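Local atomic coordinates of endo-pectate lyase (Erwinia chrysanthemi, PDB entry 3B4N), a protein that cleaves polygalacturonate by calcium-dependent beta-elimination and probably also depolymerises highly methylated pectins, attacking the chains internally. Residues A281-N286 with P307-F312; K249-C254 with R264-T269. One frame throughout, in Å; residues are numbered along the deposited sequence.

Interaction 1: residues A281-N286 with P307-F312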
ATOM      1  N   ALA A 281      -9.730  -1.687   9.178  1.00  9.40           N
ATOM      2  CA  ALA A 281     -10.634  -2.373   8.264  1.00  9.02           C
ATOM      3  C   ALA A 281     -12.094  -2.265   8.651  1.00 10.21           C
ATOM      4  O   ALA A 281     -12.430  -2.242   9.831  1.00 11.32           O
ATOM      5  CB  ALA A 281     -10.250  -3.839   8.197  1.00 10.37           C
ATOM      6  N   GLY A 282     -12.948  -2.221   7.633  1.00  9.09           N
ATOM      7  CA  GLY A 282     -14.384  -2.157   7.841  1.00  9.97           C
ATOM      8  C   GLY A 282     -15.064  -3.258   7.043  1.00  9.64           C
ATOM      9  O   GLY A 282     -15.043  -3.242   5.807  1.00 10.64           O
ATOM     10  N   VAL A 283     -15.661  -4.213   7.749  1.00 10.09           N
ATOM     11  CA  VAL A 283     -16.346  -5.340   7.120  1.00 10.55           C
ATOM     12  C   VAL A 283     -17.855  -5.225   7.267  1.00 10.78           C
ATOM     13  O   VAL A 283     -18.350  -4.728   8.279  1.00 12.31           O
ATOM     14  CB  VAL A 283     -15.910  -6.708   7.744  1.00 10.92           C
ATOM     15  CG1 VAL A 283     -14.441  -6.974   7.454  1.00 11.08           C
ATOM     16  CG2 VAL A 283     -16.166  -6.719   9.246  1.00 12.37           C
ATOM     17  N   ASN A 284     -18.580  -5.658   6.240  1.00 10.46           N
ATOM     18  CA  ASN A 284     -20.046  -5.668   6.314  1.00 10.10           C
ATOM     19  C   ASN A 284     -20.340  -7.086   6.790  1.00 10.75           C
ATOM     20  O   ASN A 284     -20.342  -8.033   5.993  1.00 12.31           O
ATOM     21  CB  ASN A 284     -20.670  -5.448   4.936  1.00 10.84           C
ATOM     22  CG  ASN A 284     -20.342  -4.103   4.362  1.00 11.40           C
ATOM     23  OD1 ASN A 284     -20.345  -3.095   5.072  1.00 11.46           O
ATOM     24  ND2 ASN A 284     -20.066  -4.070   3.064  1.00 12.42           N
ATOM     25  N   ARG A 285     -20.585  -7.258   8.084  1.00 11.54           N
ATOM     26  CA  ARG A 285     -20.808  -8.609   8.571  1.00 12.87           C
ATOM     27  C   ARG A 285     -22.063  -9.277   8.031  1.00 13.26           C
ATOM     28  O   ARG A 285     -22.107 -10.499   7.922  1.00 14.09           O
ATOM     29  CB  ARG A 285     -20.789  -8.646  10.097  1.00 13.89           C
ATOM     30  CG  ARG A 285     -22.000  -8.070  10.774  1.00 14.11           C
ATOM     31  CD  ARG A 285     -21.784  -8.119  12.274  1.00 16.48           C
ATOM     32  NE  ARG A 285     -22.995  -7.790  13.010  1.00 15.86           N
ATOM     33  CZ  ARG A 285     -23.009  -7.330  14.258  1.00 16.28           C
ATOM     34  NH1 ARG A 285     -21.870  -7.139  14.915  1.00 14.74           N
ATOM     35  NH2 ARG A 285     -24.170  -7.052  14.844  1.00 15.56           N
ATOM     36  N   ASN A 286     -23.073  -8.487   7.676  1.00 13.74           N
ATOM     37  CA  ASN A 286     -24.300  -9.068   7.138  1.00 13.56           C
ATOM     38  C   ASN A 286     -24.111  -9.659   5.739  1.00 14.79           C
ATOM     39  O   ASN A 286     -24.937 -10.449   5.281  1.00 14.24           O
ATOM     40  CB  ASN A 286     -25.421  -8.020   7.120  1.00 13.29           C
ATOM     41  CG  ASN A 286     -25.076  -6.812   6.274  1.00 14.88           C
ATOM     42  OD1 ASN A 286     -24.012  -6.212   6.435  1.00 14.33           O
ATOM     43  ND2 ASN A 286     -25.975  -6.446   5.366  1.00 15.29           N
ATOM     44  N   PRO A 307      -8.824   1.741  16.357  1.00 12.81           N
ATOM     45  CA  PRO A 307      -9.541   0.466  16.331  1.00 13.04           C
ATOM     46  C   PRO A 307      -9.037  -0.229  15.061  1.00 12.57           C
ATOM     47  O   PRO A 307      -8.752   0.435  14.058  1.00 13.54           O
ATOM     48  CB  PRO A 307     -11.011   0.889  16.246  1.00 14.56           C
ATOM     49  CG  PRO A 307     -10.970   2.274  15.702  1.00 15.97           C
ATOM     50  CD  PRO A 307      -9.751   2.883  16.331  1.00 13.62           C
ATOM     51  N   VAL A 308      -8.902  -1.546  15.099  1.00 11.85           N
ATOM     52  CA  VAL A 308      -8.390  -2.265  13.938  1.00 11.66           C
ATOM     53  C   VAL A 308      -9.521  -2.742  13.033  1.00 12.03           C
ATOM     54  O   VAL A 308      -9.766  -2.142  11.986  1.00 13.94           O
ATOM     55  CB  VAL A 308      -7.470  -3.419  14.407  1.00 10.78           C
ATOM     56  CG1 VAL A 308      -6.956  -4.221  13.222  1.00 11.01           C
ATOM     57  CG2 VAL A 308      -6.294  -2.822  15.182  1.00 13.28           C
ATOM     58  N   CYS A 309     -10.235  -3.784  13.432  1.00 12.46           N
ATOM     59  CA  CYS A 309     -11.331  -4.287  12.605  1.00 11.42           C
ATOM     60  C   CYS A 309     -12.664  -3.847  13.177  1.00 12.00           C
ATOM     61  O   CYS A 309     -12.946  -4.068  14.351  1.00 11.38           O
ATOM     62  CB  CYS A 309     -11.278  -5.811  12.543  1.00 12.54           C
ATOM     63  SG  CYS A 309     -12.428  -6.623  11.378  1.00 14.56           S
ATOM     64  N   GLU A 310     -13.481  -3.208  12.351  1.00 10.59           N
ATOM     65  CA  GLU A 310     -14.795  -2.762  12.794  1.00 11.70           C
ATOM     66  C   GLU A 310     -15.856  -3.421  11.938  1.00 11.26           C
ATOM     67  O   GLU A 310     -15.686  -3.569  10.722  1.00 10.60           O
ATOM     68  CB  GLU A 310     -14.917  -1.238  12.696  1.00 11.95           C
ATOM     69  CG  GLU A 310     -13.948  -0.494  13.610  1.00 14.91           C
ATOM     70  CD  GLU A 310     -14.092   1.007  13.529  1.00 16.53           C
ATOM     71  OE1 GLU A 310     -14.166   1.543  12.406  1.00 18.20           O
ATOM     72  OE2 GLU A 310     -14.126   1.657  14.596  1.00 19.05           O
ATOM     73  N   GLU A 311     -16.941  -3.835  12.584  1.00 11.20           N
ATOM     74  CA  GLU A 311     -18.057  -4.478  11.895  1.00 10.66           C
ATOM     75  C   GLU A 311     -19.154  -3.464  11.613  1.00 10.40           C
ATOM     76  O   GLU A 311     -19.440  -2.596  12.443  1.00 11.17           O
ATOM     77  CB  GLU A 311     -18.600  -5.638  12.734  1.00 11.00           C
ATOM     78  CG  GLU A 311     -17.645  -6.824  12.741  1.00 12.40           C
ATOM     79  CD  GLU A 311     -18.105  -8.000  13.577  1.00 14.11           C
ATOM     80  OE1 GLU A 311     -17.414  -9.039  13.537  1.00 14.22           O
ATOM     81  OE2 GLU A 311     -19.138  -7.905  14.274  1.00 14.79           O
ATOM     82  N   PHE A 312     -19.732  -3.573  10.418  1.00  9.51           N
ATOM     83  CA  PHE A 312     -20.796  -2.687   9.945  1.00 10.17           C
ATOM     84  C   PHE A 312     -21.892  -3.505   9.299  1.00 10.16           C
ATOM     85  O   PHE A 312     -21.733  -4.697   9.047  1.00 10.13           O
ATOM     86  CB  PHE A 312     -20.286  -1.770   8.833  1.00  9.81           C
ATOM     87  CG  PHE A 312     -19.243  -0.793   9.255  1.00 10.25           C
ATOM     88  CD1 PHE A 312     -19.588   0.517   9.568  1.00 11.65           C
ATOM     89  CD2 PHE A 312     -17.902  -1.165   9.289  1.00 10.83           C
ATOM     90  CE1 PHE A 312     -18.620   1.448   9.907  1.00 10.76           C
ATOM     91  CE2 PHE A 312     -16.921  -0.244   9.628  1.00 11.51           C
ATOM     92  CZ  PHE A 312     -17.276   1.068   9.938  1.00 11.83           C
TER
HETATM   93  O   HOH W   1     -13.213   0.548  10.090  1.00 18.88           O
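Ala281 to Asn284 and Cys309 to Phe312 pair as parallel strands, and five backbone hydrogen bonds join them, from Ala281 N to Val308 O at 2.8 Å through to Arg285 N on Phe312 O at 3.0 Å. On one face the Phe312 ring reaches back to Gly282, its CE2 within 3.6 Å of Gly282 CA, and the carbonyl O of Val283 sits at the ring edge. A water beside the same ring donates to Glu310 OE1 at 2.7 Å and, weakly, to Ala281 O. The other face carries Val283, whose CG2 touches Glu311 CG at 3.8 Å. Past the strand end, Arg285 reaches back with an extended chain, and its NH1 forms a salt bridge with Glu311 OE2 at 2.9 Å, the oxygen in the guanidinium plane but the carboxylate turned 86° from it. Thr331 hydrogen-bonds the other oxygen, OE1, and Tyr325 makes a cation-pi contact with Arg285. In the right-handed parallel beta-helix these are successive rungs of one sheet, with strand 246-253 beyond 276-284, strand 323-327 antiparallel beyond 309-313, and strand 290-298 packed against Val283 and Cys309.

Interaction 2: residues K249-C254 with R264-T269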
ATOM      1  N   LYS A 249      -8.730   4.967   6.606  1.00 12.09           N
ATOM      2  CA  LYS A 249      -8.675   3.539   6.893  1.00 12.30           C
ATOM      3  C   LYS A 249      -7.918   2.822   5.793  1.00 10.98           C
ATOM      4  O   LYS A 249      -7.775   3.337   4.686  1.00 11.30           O
ATOM      5  CB  LYS A 249     -10.078   2.941   7.063  1.00 15.53           C
ATOM      6  CG  LYS A 249     -11.004   3.117   5.900  1.00 17.89           C
ATOM      7  CD  LYS A 249     -12.318   2.343   6.124  1.00 21.00           C
ATOM      8  CE  LYS A 249     -13.113   2.859   7.323  1.00 22.05           C
ATOM      9  NZ  LYS A 249     -13.636   4.246   7.129  1.00 24.67           N
ATOM     10  N   LEU A 250      -7.406   1.639   6.105  1.00  8.99           N
ATOM     11  CA  LEU A 250      -6.654   0.871   5.125  1.00  8.93           C
ATOM     12  C   LEU A 250      -7.544   0.219   4.083  1.00  8.48           C
ATOM     13  O   LEU A 250      -7.263   0.299   2.888  1.00  8.21           O
ATOM     14  CB  LEU A 250      -5.832  -0.212   5.830  1.00  9.39           C
ATOM     15  CG  LEU A 250      -5.120  -1.242   4.941  1.00  9.22           C
ATOM     16  CD1 LEU A 250      -4.095  -0.562   4.033  1.00 10.31           C
ATOM     17  CD2 LEU A 250      -4.458  -2.280   5.833  1.00 11.20           C
ATOM     18  N   TRP A 251      -8.631  -0.403   4.527  1.00  8.10           N
ATOM     19  CA  TRP A 251      -9.507  -1.127   3.609  1.00  7.56           C
ATOM     20  C   TRP A 251     -10.952  -1.051   4.027  1.00  9.30           C
ATOM     21  O   TRP A 251     -11.276  -1.141   5.215  1.00  9.66           O
ATOM     22  CB  TRP A 251      -9.065  -2.596   3.573  1.00  7.61           C
ATOM     23  CG  TRP A 251      -9.952  -3.549   2.824  1.00  7.77           C
ATOM     24  CD1 TRP A 251      -9.829  -3.935   1.513  1.00  8.42           C
ATOM     25  CD2 TRP A 251     -11.010  -4.340   3.376  1.00  8.16           C
ATOM     26  NE1 TRP A 251     -10.739  -4.930   1.225  1.00  8.86           N
ATOM     27  CE2 TRP A 251     -11.474  -5.198   2.352  1.00  8.56           C
ATOM     28  CE3 TRP A 251     -11.607  -4.411   4.642  1.00  8.48           C
ATOM     29  CZ2 TRP A 251     -12.508  -6.119   2.556  1.00  9.21           C
ATOM     30  CZ3 TRP A 251     -12.636  -5.329   4.843  1.00  8.73           C
ATOM     31  CH2 TRP A 251     -13.074  -6.169   3.804  1.00  9.33           C
ATOM     32  N   ARG A 252     -11.821  -0.875   3.040  1.00  9.61           N
ATOM     33  CA  ARG A 252     -13.248  -0.832   3.296  1.00 10.57           C
ATOM     34  C   ARG A 252     -14.013  -1.649   2.269  1.00 11.63           C
ATOM     35  O   ARG A 252     -13.852  -1.469   1.057  1.00 13.17           O
ATOM     36  CB  ARG A 252     -13.765   0.607   3.261  1.00 11.55           C
ATOM     37  CG  ARG A 252     -15.255   0.756   3.601  1.00 12.22           C
ATOM     38  CD  ARG A 252     -15.583   0.222   5.002  1.00 12.41           C
ATOM     39  NE  ARG A 252     -16.861   0.735   5.510  1.00 14.36           N
ATOM     40  CZ  ARG A 252     -17.990   0.035   5.595  1.00 13.59           C
ATOM     41  NH1 ARG A 252     -19.094   0.605   6.077  1.00 14.85           N
ATOM     42  NH2 ARG A 252     -18.024  -1.234   5.214  1.00 11.84           N
ATOM     43  N   SER A 253     -14.816  -2.580   2.761  1.00 11.45           N
ATOM     44  CA  SER A 253     -15.695  -3.348   1.893  1.00 11.72           C
ATOM     45  C   SER A 253     -16.784  -2.307   1.631  1.00 12.19           C
ATOM     46  O   SER A 253     -17.336  -1.749   2.572  1.00 13.33           O
ATOM     47  CB  SER A 253     -16.291  -4.525   2.650  1.00 12.89           C
ATOM     48  OG  SER A 253     -17.330  -5.120   1.894  1.00 11.23           O
ATOM     49  N   CYS A 254     -17.090  -2.027   0.370  1.00 11.26           N
ATOM     50  CA  CYS A 254     -18.084  -1.003   0.071  1.00 12.99           C
ATOM     51  C   CYS A 254     -19.323  -1.078   0.960  1.00 11.28           C
ATOM     52  O   CYS A 254     -20.021  -2.086   0.985  1.00 11.02           O
ATOM     53  CB  CYS A 254     -18.497  -1.093  -1.386  1.00 13.90           C
ATOM     54  SG  CYS A 254     -19.333   0.425  -1.927  1.00 18.58           S
ATOM     55  N   ARG A 264     -16.782 -10.111   0.861  1.00  9.41           N
ATOM     56  CA  ARG A 264     -15.538  -9.471   0.439  1.00  9.44           C
ATOM     57  C   ARG A 264     -14.512  -9.822   1.509  1.00  9.99           C
ATOM     58  O   ARG A 264     -14.809  -9.795   2.707  1.00 10.51           O
ATOM     59  CB  ARG A 264     -15.708  -7.962   0.327  1.00  8.26           C
ATOM     60  CG  ARG A 264     -16.743  -7.578  -0.708  1.00  9.73           C
ATOM     61  CD  ARG A 264     -16.707  -6.102  -0.995  1.00 10.04           C
ATOM     62  NE  ARG A 264     -17.681  -5.720  -2.012  1.00  9.90           N
ATOM     63  CZ  ARG A 264     -18.772  -4.998  -1.770  1.00 10.36           C
ATOM     64  NH1 ARG A 264     -19.046  -4.582  -0.541  1.00 10.60           N
ATOM     65  NH2 ARG A 264     -19.570  -4.654  -2.768  1.00 12.38           N
ATOM     66  N   PHE A 265     -13.302 -10.157   1.079  1.00  8.42           N
ATOM     67  CA  PHE A 265     -12.274 -10.562   2.011  1.00  7.91           C
ATOM     68  C   PHE A 265     -11.038  -9.704   2.001  1.00  6.85           C
ATOM     69  O   PHE A 265     -10.630  -9.191   0.961  1.00  7.92           O
ATOM     70  CB  PHE A 265     -11.851 -12.004   1.733  1.00  8.52           C
ATOM     71  CG  PHE A 265     -12.985 -12.976   1.735  1.00  9.99           C
ATOM     72  CD1 PHE A 265     -13.498 -13.463   0.539  1.00 12.17           C
ATOM     73  CD2 PHE A 265     -13.533 -13.413   2.935  1.00 10.58           C
ATOM     74  CE1 PHE A 265     -14.549 -14.383   0.538  1.00 12.61           C
ATOM     75  CE2 PHE A 265     -14.580 -14.329   2.943  1.00 11.27           C
ATOM     76  CZ  PHE A 265     -15.086 -14.814   1.744  1.00 12.98           C
ATOM     77  N   LEU A 266     -10.452  -9.551   3.176  1.00  7.71           N
ATOM     78  CA  LEU A 266      -9.201  -8.826   3.317  1.00  7.55           C
ATOM     79  C   LEU A 266      -8.226  -9.773   4.010  1.00  8.62           C
ATOM     80  O   LEU A 266      -8.570 -10.412   5.008  1.00 11.17           O
ATOM     81  CB  LEU A 266      -9.371  -7.567   4.169  1.00  9.14           C
ATOM     82  CG  LEU A 266      -8.044  -6.904   4.573  1.00  9.62           C
ATOM     83  CD1 LEU A 266      -7.376  -6.298   3.338  1.00 10.89           C
ATOM     84  CD2 LEU A 266      -8.292  -5.839   5.633  1.00  9.71           C
ATOM     85  N   THR A 267      -7.022  -9.877   3.465  1.00  8.29           N
ATOM     86  CA  THR A 267      -5.972 -10.698   4.061  1.00  9.83           C
ATOM     87  C   THR A 267      -4.750  -9.808   4.218  1.00  9.30           C
ATOM     88  O   THR A 267      -4.124  -9.443   3.226  1.00  9.88           O
ATOM     89  CB  THR A 267      -5.571 -11.879   3.162  1.00 12.26           C
ATOM     90  OG1 THR A 267      -6.711 -12.710   2.929  1.00 14.77           O
ATOM     91  CG2 THR A 267      -4.472 -12.713   3.832  1.00 13.32           C
ATOM     92  N   VAL A 268      -4.437  -9.431   5.453  1.00  9.12           N
ATOM     93  CA  VAL A 268      -3.258  -8.623   5.730  1.00  8.93           C
ATOM     94  C   VAL A 268      -2.244  -9.507   6.448  1.00  8.75           C
ATOM     95  O   VAL A 268      -2.558 -10.104   7.483  1.00  9.93           O
ATOM     96  CB  VAL A 268      -3.571  -7.413   6.647  1.00  8.97           C
ATOM     97  CG1 VAL A 268      -2.276  -6.664   6.986  1.00  9.98           C
ATOM     98  CG2 VAL A 268      -4.541  -6.474   5.965  1.00 10.24           C
ATOM     99  N   THR A 269      -1.031  -9.590   5.911  1.00  8.99           N
ATOM    100  CA  THR A 269       0.013 -10.388   6.549  1.00  9.34           C
ATOM    101  C   THR A 269       1.209  -9.538   6.977  1.00  9.46           C
ATOM    102  O   THR A 269       1.995  -9.965   7.813  1.00 10.01           O
ATOM    103  CB  THR A 269       0.540 -11.502   5.635  1.00 10.61           C
ATOM    104  OG1 THR A 269       1.165 -10.916   4.489  1.00 12.41           O
ATOM    105  CG2 THR A 269      -0.593 -12.425   5.190  1.00 12.58           C
TER
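Trp251 and Leu266 meet in the interior of the right-handed parallel beta-helix, where strands 246-253 and 264-268, on different sheets of the coil, run nearly antiparallel with their axes 8.0 Å apart. No backbone hydrogen bond links them; side chains make the contact.

The apolar part centres on a CH-pi interaction. Leu266 CB stands over the middle of the six-membered ring of Trp251, 3.6 Å from its centroid and only 8° off the normal, while CD1 and CD2 carry the leucine across the same face, CD1 nearest CG of the indole and CD2 nearest CE3. With Trp251 CG anti to its backbone N, the indole starts out from the strand toward 264-268 and presents that face to Leu266. At the ring edge lies Arg264 O, 4.2 Å from Trp251 CH2. The indole NE1 is taken by His228, and Ala281 and Val283 of the next rung also touch Trp251. Further along, Leu250 CD2 meets Val268 CG2 at 4.2 Å.

The polar part gathers round Arg264, whose extended chain runs past the Ser253 side chain, bringing CD to 3.1 Å from Ser253 OG. Asn229 O and Ser230 O bind its NH2 and NE, so the buried guanidinium has backbone or hydroxyl acceptors on all three nitrogens. Asp289 holds Ser253 OG through OD2 and Arg264 N through OD1, bridging the two strands. Cys254, disulfide-bonded to Cys257, lays CB over the guanidinium face, 3.9 Å from CZ. NH1 makes a weak bond to Cys254 O and a nearly straight one (173°) to Ser253 OG at 3.0 Å, the hydroxyl oxygen just 2° out of the guanidinium plane.

Both contacts are largely buried, but they work in different directions of the beta-helix. Interaction 1 joins neighbouring rungs within one sheet through main-chain hydrogen bonds, with its salt bridge at a partly exposed margin; interaction 2 spans the interior between sheets, relying on an aromatic face, aliphatic branches and a buried arginine. Strands 246-253 and 276-284 lie side by side, so the two contacts meet at Asn284. Its ND2 probably donates to Cys254 O at 2.9 Å, and its OD1 probably accepts from Arg252 NH2 at 3.0 Å. Arg252 also makes a cation-pi contact with Phe312. Asp289 serves both too, binding Asn284 N as well as residues of interaction 2.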